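Local coordinates for protein glyoxalase 3 (Candida albicans, PDB 4LRU) that converts methylglyoxal to D-lactate in a single glutathione-independent step, detoxifying the methylglyoxal that the cell's own metabolism produces, at residues 147-150 with 155-158; 127-132 with 213-218; 187-192 with 197-202. All coordinates share one frame; numbering follows the deposited sequence. Where two conformers were deposited one is given.

Contact 1 of 3, residues 147-150 with 155-158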
loop_
_atom_site.group_PDB
_atom_site.type_symbol
_atom_site.label_atom_id
_atom_site.label_comp_id
_atom_site.label_asym_id
_atom_site.label_seq_id
_atom_site.Cartn_x
_atom_site.Cartn_y
_atom_site.Cartn_z
ATOM N N ASN A 147 11.417 6.409 7.262
ATOM C CA ASN A 147 12.807 5.945 7.387
ATOM C C ASN A 147 13.453 5.523 6.078
ATOM O O ASN A 147 14.480 4.835 6.086
ATOM C CB ASN A 147 12.927 4.781 8.378
ATOM C CG ASN A 147 12.260 5.070 9.701
ATOM O OD1 ASN A 147 12.474 6.126 10.297
ATOM N ND2 ASN A 147 11.460 4.120 10.183
ATOM N N LEU A 148 12.895 5.934 4.946
ATOM C CA LEU A 148 13.386 5.424 3.666
ATOM C C LEU A 148 14.206 6.463 2.919
ATOM O O LEU A 148 13.665 7.432 2.378
ATOM C CB LEU A 148 12.247 4.943 2.785
ATOM C CG LEU A 148 12.673 4.237 1.503
ATOM C CD1 LEU A 148 13.639 3.097 1.809
ATOM C CD2 LEU A 148 11.457 3.747 0.752
ATOM N N ASN A 149 15.513 6.255 2.873
ATOM C CA ASN A 149 16.352 7.140 2.086
ATOM C C ASN A 149 16.460 6.600 0.658
ATOM O O ASN A 149 16.389 5.388 0.427
ATOM C CB ASN A 149 17.705 7.317 2.761
ATOM C CG ASN A 149 17.677 8.412 3.821
ATOM O OD1 ASN A 149 16.612 8.898 4.203
ATOM N ND2 ASN A 149 18.841 8.784 4.310
ATOM N N ASP A 150 16.555 7.507 -0.298
ATOM C CA ASP A 150 16.799 7.139 -1.697
ATOM C C ASP A 150 18.314 7.054 -1.890
ATOM O O ASP A 150 19.028 8.013 -1.630
ATOM C CB ASP A 150 16.208 8.223 -2.603
ATOM C CG ASP A 150 16.324 7.893 -4.084
ATOM O OD1 ASP A 150 17.029 6.926 -4.448
ATOM O OD2 ASP A 150 15.695 8.632 -4.876
ATOM N N GLU A 155 19.012 11.317 0.706
ATOM C CA GLU A 155 17.931 11.985 1.431
ATOM C C GLU A 155 16.671 11.142 1.363
ATOM O O GLU A 155 16.565 10.229 0.544
ATOM C CB GLU A 155 17.676 13.387 0.854
ATOM C CG GLU A 155 18.829 14.358 1.045
ATOM C CD GLU A 155 18.790 15.112 2.383
ATOM O OE1 GLU A 155 17.806 14.963 3.134
ATOM O OE2 GLU A 155 19.758 15.841 2.690
ATOM N N PRO A 156 15.705 11.410 2.252
ATOM C CA PRO A 156 14.474 10.641 2.200
ATOM C C PRO A 156 13.882 10.624 0.798
ATOM O O PRO A 156 13.857 11.657 0.109
ATOM C CB PRO A 156 13.566 11.379 3.180
ATOM C CG PRO A 156 14.522 11.923 4.193
ATOM C CD PRO A 156 15.751 12.311 3.417
ATOM N N LEU A 157 13.456 9.451 0.364
ATOM C CA LEU A 157 12.911 9.292 -0.973
ATOM C C LEU A 157 11.785 10.291 -1.291
ATOM O O LEU A 157 11.678 10.775 -2.418
ATOM C CB LEU A 157 12.427 7.861 -1.154
ATOM C CG LEU A 157 12.089 7.499 -2.606
ATOM C CD1 LEU A 157 12.430 6.039 -2.867
ATOM C CD2 LEU A 157 10.631 7.754 -2.899
ATOM N N ILE A 158 10.953 10.607 -0.301
ATOM C CA ILE A 158 9.878 11.571 -0.507
ATOM C C ILE A 158 10.182 12.980 -0.039
ATOM O O ILE A 158 9.291 13.821 -0.024
ATOM C CB ILE A 158 8.536 11.103 0.083
ATOM C CG1 ILE A 158 8.603 10.969 1.610
ATOM C CG2 ILE A 158 8.112 9.815 -0.587
ATOM C CD1 ILE A 158 7.249 10.767 2.277
HETATM O O HOH W 1 11.042 8.608 2.282
HETATM O O HOH W 2 14.231 10.899 -4.134
#
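Leu-148 to Asp-150 and Glu-155 to Leu-157 run antiparallel as the two arms of a very short beta hairpin, tied by two nearly straight backbone bonds. Leu-157 N donates to Leu-148 O at 2.9 Å. Asp-150 N donates to Glu-155 O at 2.8 Å. Between these bonds Asn-149 faces Pro-156 as a non-hydrogen-bonded pair, the CA atoms of Asn-149 and Pro-156 4.0 Å apart and their side chains diverging. Each bonded carbonyl also receives a CA-H...O contact: Pro-156 CA approaches Leu-148 O at 3.3 Å, and Asn-149 CA approaches Glu-155 O.

The Asn-149 amide lies alongside the proline, its OD1 3.6 Å from Pro-156 CD. On the buried flank CB of Asp-150 packs on CB of Leu-157 at 4.1 Å, and CD2 of Leu-148 just meets CD1 of Leu-157. With CG anti to the backbone N (chi1 -176°), the Asp-150 carboxylate is directed to the N-H of Lys-152 in the connecting turn, which OD1 accepts, and to water 2. That water lies between Asp-150 OD2 (2.8 Å) and Leu-157 O, with more acceptors around it than it has protons. Water 1 donates to Leu-148 O and accepts a longer bond from Ile-158 N, extending the pairing beyond the last direct bond. Leu-148, Asp-150 and Leu-157 rest on helix 119-130 of the DJ-1/PfpI-type alpha/beta domain, and Pro-156 touches Glu-195 of helix 188-195.

The ring nitrogen of Pro-156 has no hydrogen, but its place in the pairing calls for no cross-strand N-H; both bonds come from flanking residues. Leu-148 O is gripped by an amide and a water, and the carboxylate of Asp-150 braces the turn.

Contact 2 of 3, residues 127-132 with 213-218; sequences TVYDKG and DGRIVT
Arg-215 lays its guanidinium flat over one face of the Tyr-129 ring, the centres 4.3 Å apart and the planes at 24°, a stack that is also a cation-pi contact. Arg-215 NH1 stands over the CD1-CE1 side of the ring, offset toward the rim and 3.6 Å from Tyr-129 CD1, while NH2 lies nearer CZ and the phenol oxygen. The same Arg-215 NH1 donates to the backbone O of Tyr-129 at 3.0 Å, arriving in the carbonyl plane on a lone pair, although that oxygen is tilted 16° out of the guanidinium plane. Ile-216 adds an apolar contact, its CG1 3.8 Å from Tyr-129 CE1.

Two waters bridge Arg-215 and Tyr-129. Water 4 donates to Tyr-129 O and accepts from Arg-215 NH2, closing a ring with the direct bond; water 3 hydrogen-bonds Tyr-129 OH at 2.7 Å and accepts from Arg-215 N.

Further out, the bend at chi3 (-63°) turns the arginine chain back over the helix end, where Arg-215 CD passes 3.6 Å from Gly-132 O. Gly-132, with positive phi, is the C-prime residue of the Schellman motif that ends helix 119-130. Arg-215 is presented by the type II' turn Asp-213 to Ile-216, which joins strands 210-213 and 216-219 at the edge of the central sheet of this DJ-1/PfpI-type domain. The backbones of Arg-215 and Val-217 pair with strand 134-138, the sheet strand that follows the helix and packs against it.

Tyr-129 O belongs to the last turn of the helix, where the helix dipole would probably favour a cation, as does the aromatic face; Gly-133 O, just beyond the helix, is a second acceptor for NH1.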
loop_
_atom_site.group_PDB
_atom_site.type_symbol
_atom_site.label_atom_id
_atom_site.label_comp_id
_atom_site.label_asym_id
_atom_site.label_seq_id
_atom_site.Cartn_x
_atom_site.Cartn_y
_atom_site.Cartn_z
ATOM N N THR A 127 14.787 0.192 -5.284
ATOM C CA THR A 127 15.338 -0.383 -6.497
ATOM C C THR A 127 14.441 -0.025 -7.677
ATOM O O THR A 127 14.918 0.424 -8.729
ATOM C CB THR A 127 15.502 -1.912 -6.360
ATOM O OG1 THR A 127 16.469 -2.179 -5.334
ATOM C CG2 THR A 127 15.971 -2.524 -7.638
ATOM N N VAL A 128 13.141 -0.180 -7.466
ATOM C CA VAL A 128 12.131 0.216 -8.460
ATOM C C VAL A 128 12.263 1.694 -8.798
ATOM O O VAL A 128 12.358 2.062 -9.970
ATOM C CB VAL A 128 10.710 -0.067 -7.953
ATOM C CG1 VAL A 128 9.673 0.633 -8.825
ATOM C CG2 VAL A 128 10.458 -1.564 -7.911
ATOM N N TYR A 129 12.337 2.543 -7.771
ATOM C CA TYR A 129 12.401 3.983 -8.008
ATOM C C TYR A 129 13.674 4.394 -8.731
ATOM O O TYR A 129 13.649 5.289 -9.569
ATOM C CB TYR A 129 12.274 4.763 -6.698
ATOM C CG TYR A 129 11.988 6.234 -6.897
ATOM C CD1 TYR A 129 10.773 6.657 -7.399
ATOM C CD2 TYR A 129 12.939 7.188 -6.599
ATOM C CE1 TYR A 129 10.507 7.999 -7.591
ATOM C CE2 TYR A 129 12.682 8.532 -6.774
ATOM C CZ TYR A 129 11.461 8.932 -7.275
ATOM O OH TYR A 129 11.225 10.280 -7.479
ATOM N N ASP A 130 14.800 3.763 -8.402
ATOM C CA ASP A 130 16.079 4.243 -8.870
ATOM C C ASP A 130 16.389 3.795 -10.294
ATOM O O ASP A 130 17.368 4.242 -10.869
ATOM C CB ASP A 130 17.205 3.789 -7.949
ATOM C CG ASP A 130 17.255 4.579 -6.674
ATOM O OD1 ASP A 130 16.554 5.617 -6.588
ATOM O OD2 ASP A 130 18.044 4.205 -5.783
ATOM N N LYS A 131 15.564 2.909 -10.842
ATOM C CA LYS A 131 15.713 2.502 -12.239
ATOM C C LYS A 131 14.629 3.066 -13.143
ATOM O O LYS A 131 14.553 2.723 -14.324
ATOM C CB LYS A 131 15.723 0.984 -12.344
ATOM C CG LYS A 131 14.409 0.289 -12.129
ATOM C CD LYS A 131 14.662 -1.196 -12.320
ATOM C CE LYS A 131 13.386 -1.972 -12.506
ATOM N NZ LYS A 131 13.676 -3.426 -12.649
ATOM N N GLY A 132 13.849 3.991 -12.602
ATOM C CA GLY A 132 12.828 4.708 -13.367
ATOM C C GLY A 132 11.441 4.086 -13.327
ATOM O O GLY A 132 10.586 4.413 -14.170
ATOM N N ASP A 213 3.295 12.692 -7.935
ATOM C CA ASP A 213 4.456 13.554 -8.011
ATOM C C ASP A 213 5.517 12.794 -8.781
ATOM O O ASP A 213 6.250 11.973 -8.218
ATOM C CB ASP A 213 4.946 13.962 -6.614
ATOM C CG ASP A 213 5.951 15.084 -6.665
ATOM O OD1 ASP A 213 6.585 15.237 -7.738
ATOM O OD2 ASP A 213 6.064 15.840 -5.675
ATOM N N GLY A 214 5.565 13.031 -10.088
ATOM C CA GLY A 214 6.464 12.289 -10.950
ATOM C C GLY A 214 6.123 10.815 -10.928
ATOM O O GLY A 214 5.051 10.416 -11.380
ATOM N N ARG A 215 7.028 10.016 -10.368
ATOM C CA ARG A 215 6.861 8.562 -10.308
ATOM C C ARG A 215 6.516 8.081 -8.894
ATOM O O ARG A 215 6.696 6.912 -8.540
ATOM C CB ARG A 215 8.122 7.874 -10.860
ATOM C CG ARG A 215 8.270 8.038 -12.376
ATOM C CD ARG A 215 9.629 7.604 -12.894
ATOM N NE ARG A 215 10.702 8.418 -12.339
ATOM C CZ ARG A 215 11.553 8.007 -11.408
ATOM N NH1 ARG A 215 11.494 6.760 -10.951
ATOM N NH2 ARG A 215 12.465 8.840 -10.931
ATOM N N ILE A 216 5.981 8.993 -8.093
ATOM C CA ILE A 216 5.407 8.636 -6.796
ATOM C C ILE A 216 3.910 8.894 -6.852
ATOM O O ILE A 216 3.477 10.002 -7.161
ATOM C CB ILE A 216 6.013 9.484 -5.678
ATOM C CG1 ILE A 216 7.531 9.300 -5.670
ATOM C CG2 ILE A 216 5.402 9.102 -4.340
ATOM C CD1 ILE A 216 8.259 10.218 -4.723
ATOM N N VAL A 217 3.130 7.858 -6.569
ATOM C CA VAL A 217 1.671 7.953 -6.638
ATOM C C VAL A 217 1.077 7.432 -5.339
ATOM O O VAL A 217 1.363 6.311 -4.906
ATOM C CB VAL A 217 1.105 7.156 -7.824
ATOM C CG1 VAL A 217 -0.402 7.283 -7.883
ATOM C CG2 VAL A 217 1.739 7.616 -9.120
ATOM N N THR A 218 0.266 8.254 -4.690
ATOM C CA THR A 218 -0.367 7.824 -3.454
ATOM C C THR A 218 -1.864 8.091 -3.477
ATOM O O THR A 218 -2.331 8.981 -4.188
ATOM C CB THR A 218 0.260 8.540 -2.243
ATOM O OG1 THR A 218 0.340 9.949 -2.487
ATOM C CG2 THR A 218 1.673 8.015 -1.983
HETATM O O HOH W 3 9.440 11.069 -9.388
HETATM O O HOH W 4 14.883 7.922 -9.299
#

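Contact 3 of 3, residues 187-192 with 197-202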
loop_
_atom_site.group_PDB
_atom_site.type_symbol
_atom_site.label_atom_id
_atom_site.label_comp_id
_atom_site.label_asym_id
_atom_site.label_seq_id
_atom_site.Cartn_x
_atom_site.Cartn_y
_atom_site.Cartn_z
ATOM N N THR A 187 0.726 9.036 11.739
ATOM C CA THR A 187 -0.212 9.244 10.650
ATOM C C THR A 187 0.559 9.597 9.393
ATOM O O THR A 187 1.725 9.962 9.449
ATOM C CB THR A 187 -1.190 10.398 10.931
ATOM O OG1 THR A 187 -0.467 11.634 10.996
ATOM C CG2 THR A 187 -1.931 10.164 12.217
ATOM N N ILE A 188 -0.098 9.520 8.248
ATOM C CA ILE A 188 0.621 9.763 7.022
ATOM C C ILE A 188 1.071 11.222 6.930
ATOM O O ILE A 188 2.158 11.503 6.414
ATOM C CB ILE A 188 -0.153 9.297 5.780
ATOM C CG1 ILE A 188 -0.393 7.769 5.826
ATOM C CG2 ILE A 188 0.609 9.669 4.526
ATOM C CD1 ILE A 188 0.831 6.948 6.233
ATOM N N LYS A 189 0.259 12.141 7.446
ATOM C CA LYS A 189 0.667 13.531 7.556
ATOM C C LYS A 189 1.982 13.607 8.333
ATOM O O LYS A 189 2.938 14.224 7.880
ATOM C CB LYS A 189 -0.413 14.366 8.243
ATOM C CG LYS A 189 -0.153 15.864 8.196
ATOM C CD LYS A 189 -1.320 16.653 8.766
ATOM C CE LYS A 189 -1.095 18.150 8.634
ATOM N NZ LYS A 189 -2.284 18.939 9.061
ATOM N N GLN A 190 2.030 12.941 9.483
ATOM C CA GLN A 190 3.232 12.918 10.323
ATOM C C GLN A 190 4.423 12.275 9.597
ATOM O O GLN A 190 5.561 12.705 9.757
ATOM C CB GLN A 190 2.947 12.172 11.631
ATOM C CG GLN A 190 2.068 12.950 12.600
ATOM C CD GLN A 190 1.789 12.172 13.881
ATOM O OE1 GLN A 190 1.345 11.029 13.832
ATOM N NE2 GLN A 190 2.073 12.782 15.028
ATOM N N VAL A 191 4.165 11.239 8.816
ATOM C CA VAL A 191 5.214 10.630 7.985
ATOM C C VAL A 191 5.790 11.650 7.019
ATOM O O VAL A 191 7.014 11.774 6.891
ATOM C CB VAL A 191 4.717 9.406 7.204
ATOM C CG1 VAL A 191 5.775 8.922 6.216
ATOM C CG2 VAL A 191 4.330 8.274 8.158
ATOM N N ALA A 192 4.911 12.370 6.322
ATOM C CA ALA A 192 5.357 13.457 5.461
ATOM C C ALA A 192 6.198 14.475 6.247
ATOM O O ALA A 192 7.267 14.881 5.801
ATOM C CB ALA A 192 4.158 14.144 4.806
ATOM N N ALA A 197 8.393 15.797 3.350
ATOM C CA ALA A 197 7.445 15.780 2.240
ATOM C C ALA A 197 6.324 16.767 2.537
ATOM O O ALA A 197 6.216 17.282 3.652
ATOM C CB ALA A 197 6.869 14.385 2.046
ATOM N N THR A 198 5.464 16.974 1.545
ATOM C CA THR A 198 4.263 17.780 1.715
ATOM C C THR A 198 3.069 16.839 1.654
ATOM O O THR A 198 2.862 16.152 0.652
ATOM C CB THR A 198 4.159 18.859 0.614
ATOM O OG1 THR A 198 5.241 19.789 0.754
ATOM C CG2 THR A 198 2.854 19.603 0.726
ATOM N N TYR A 199 2.285 16.803 2.731
ATOM C CA TYR A 199 1.062 16.029 2.740
ATOM C C TYR A 199 -0.077 16.864 2.133
ATOM O O TYR A 199 -0.331 17.996 2.547
ATOM C CB TYR A 199 0.711 15.609 4.164
ATOM C CG TYR A 199 -0.585 14.859 4.279
ATOM C CD1 TYR A 199 -0.652 13.500 4.021
ATOM C CD2 TYR A 199 -1.759 15.508 4.647
ATOM C CE1 TYR A 199 -1.843 12.796 4.121
ATOM C CE2 TYR A 199 -2.947 14.819 4.759
ATOM C CZ TYR A 199 -2.984 13.464 4.501
ATOM O OH TYR A 199 -4.176 12.789 4.605
ATOM N N ILE A 200 -0.756 16.273 1.156
ATOM C CA ILE A 200 -1.924 16.893 0.535
ATOM C C ILE A 200 -3.189 16.231 1.077
ATOM O O ILE A 200 -3.405 15.031 0.877
ATOM C CB ILE A 200 -1.892 16.737 -0.998
ATOM C CG1 ILE A 200 -0.562 17.220 -1.582
ATOM C CG2 ILE A 200 -3.059 17.492 -1.616
ATOM C CD1 ILE A 200 -0.281 18.676 -1.348
ATOM N N GLU A 201 -4.013 17.005 1.778
ATOM C CA GLU A 201 -5.199 16.453 2.431
ATOM C C GLU A 201 -6.395 16.497 1.470
ATOM O O GLU A 201 -6.681 17.539 0.889
ATOM C CB GLU A 201 -5.510 17.243 3.708
ATOM C CG GLU A 201 -6.826 16.874 4.379
ATOM C CD GLU A 201 -6.646 16.185 5.719
ATOM O OE1 GLU A 201 -5.592 16.371 6.359
ATOM O OE2 GLU A 201 -7.572 15.459 6.135
ATOM N N PRO A 202 -7.094 15.364 1.297
ATOM C CA PRO A 202 -8.328 15.390 0.517
ATOM C C PRO A 202 -9.376 16.282 1.201
ATOM O O PRO A 202 -9.271 16.584 2.395
ATOM C CB PRO A 202 -8.784 13.938 0.535
ATOM C CG PRO A 202 -8.262 13.428 1.841
ATOM C CD PRO A 202 -6.914 14.070 1.971
#
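Lys-189 and Ala-192 of helix 188-195 pack against Tyr-199 of strand 198-199, a helix and a following short strand of the DJ-1/PfpI-family domain. The helix starts at a capping box, and the chain comes back along its side as the strand, which pairs in parallel with strand 162-163. The connection is pinned where Ala-197 N donates to Ala-192 O at 2.8 Å, a somewhat bent bond (148°) with the donor tilted from the carbonyl plane. The two alanine methyls meet directly beside it, CB of Ala-192 lying 3.9 Å from CB of Ala-197, and the Ala-192 methyl also packs on Tyr-199 CB.

Tyr-199 supplies the aromatic wall. With CG anti to the backbone N (chi1 177°), its ring reaches along the helix toward the N-terminal turn, and one face takes CA, CB and CG of Lys-189. Lys-189 CA stands 3.7 Å above the plane of the Tyr-199 ring, offset toward the rim. Lys-189 CB makes a CH-pi contact 4.1 Å from the centroid of the Tyr-199 ring. The two side chains cross at about a right angle. Ile-188 CG2 comes within 4.0 Å of Tyr-199 CE1. Beyond the ring the phenol bonds Gly-165 O, fixing its outer end to the chain that follows strand 162-163. Ile-188 also touches Ile-163, and its side chain lies about 5 Å from that of His-140, an inferred active-site residue, so the helix start lies close to the probable catalytic centre.

The capping box closes the first turn reciprocally: Gln-190 N donates to Thr-187 OG1, while Thr-187 N donates to Gln-190 OE1 at 3.0 Å, in the amide carbonyl plane and on a lone pair.

How the contacts relate
Contacts 1 and 3 follow one another in the chain, and both lie within the long loop closed by contact 2. Contact 1 packs directly on contact 2, their centres 12 Å apart: Leu-157 CD1 reaches Tyr-129 CD2 and Leu-157 CD2 reaches Ile-216 CD1, both at 3.9 Å, so one leucine joins the hairpin to helix and sheet. Asp-150 OD1 also lies 2.6 Å from Asp-130 OD1; so close a pair of carboxylate oxygens probably shares a proton or has a raised pKa. Contact 1 meets contact 3 where Ile-158 O lies 3.2 Å from Ala-197 CB. Contacts 2 and 3 do not touch. Contact 3 alone approaches the inferred active site, the Ile-188 side chain about 6 Å from that of Glu-171.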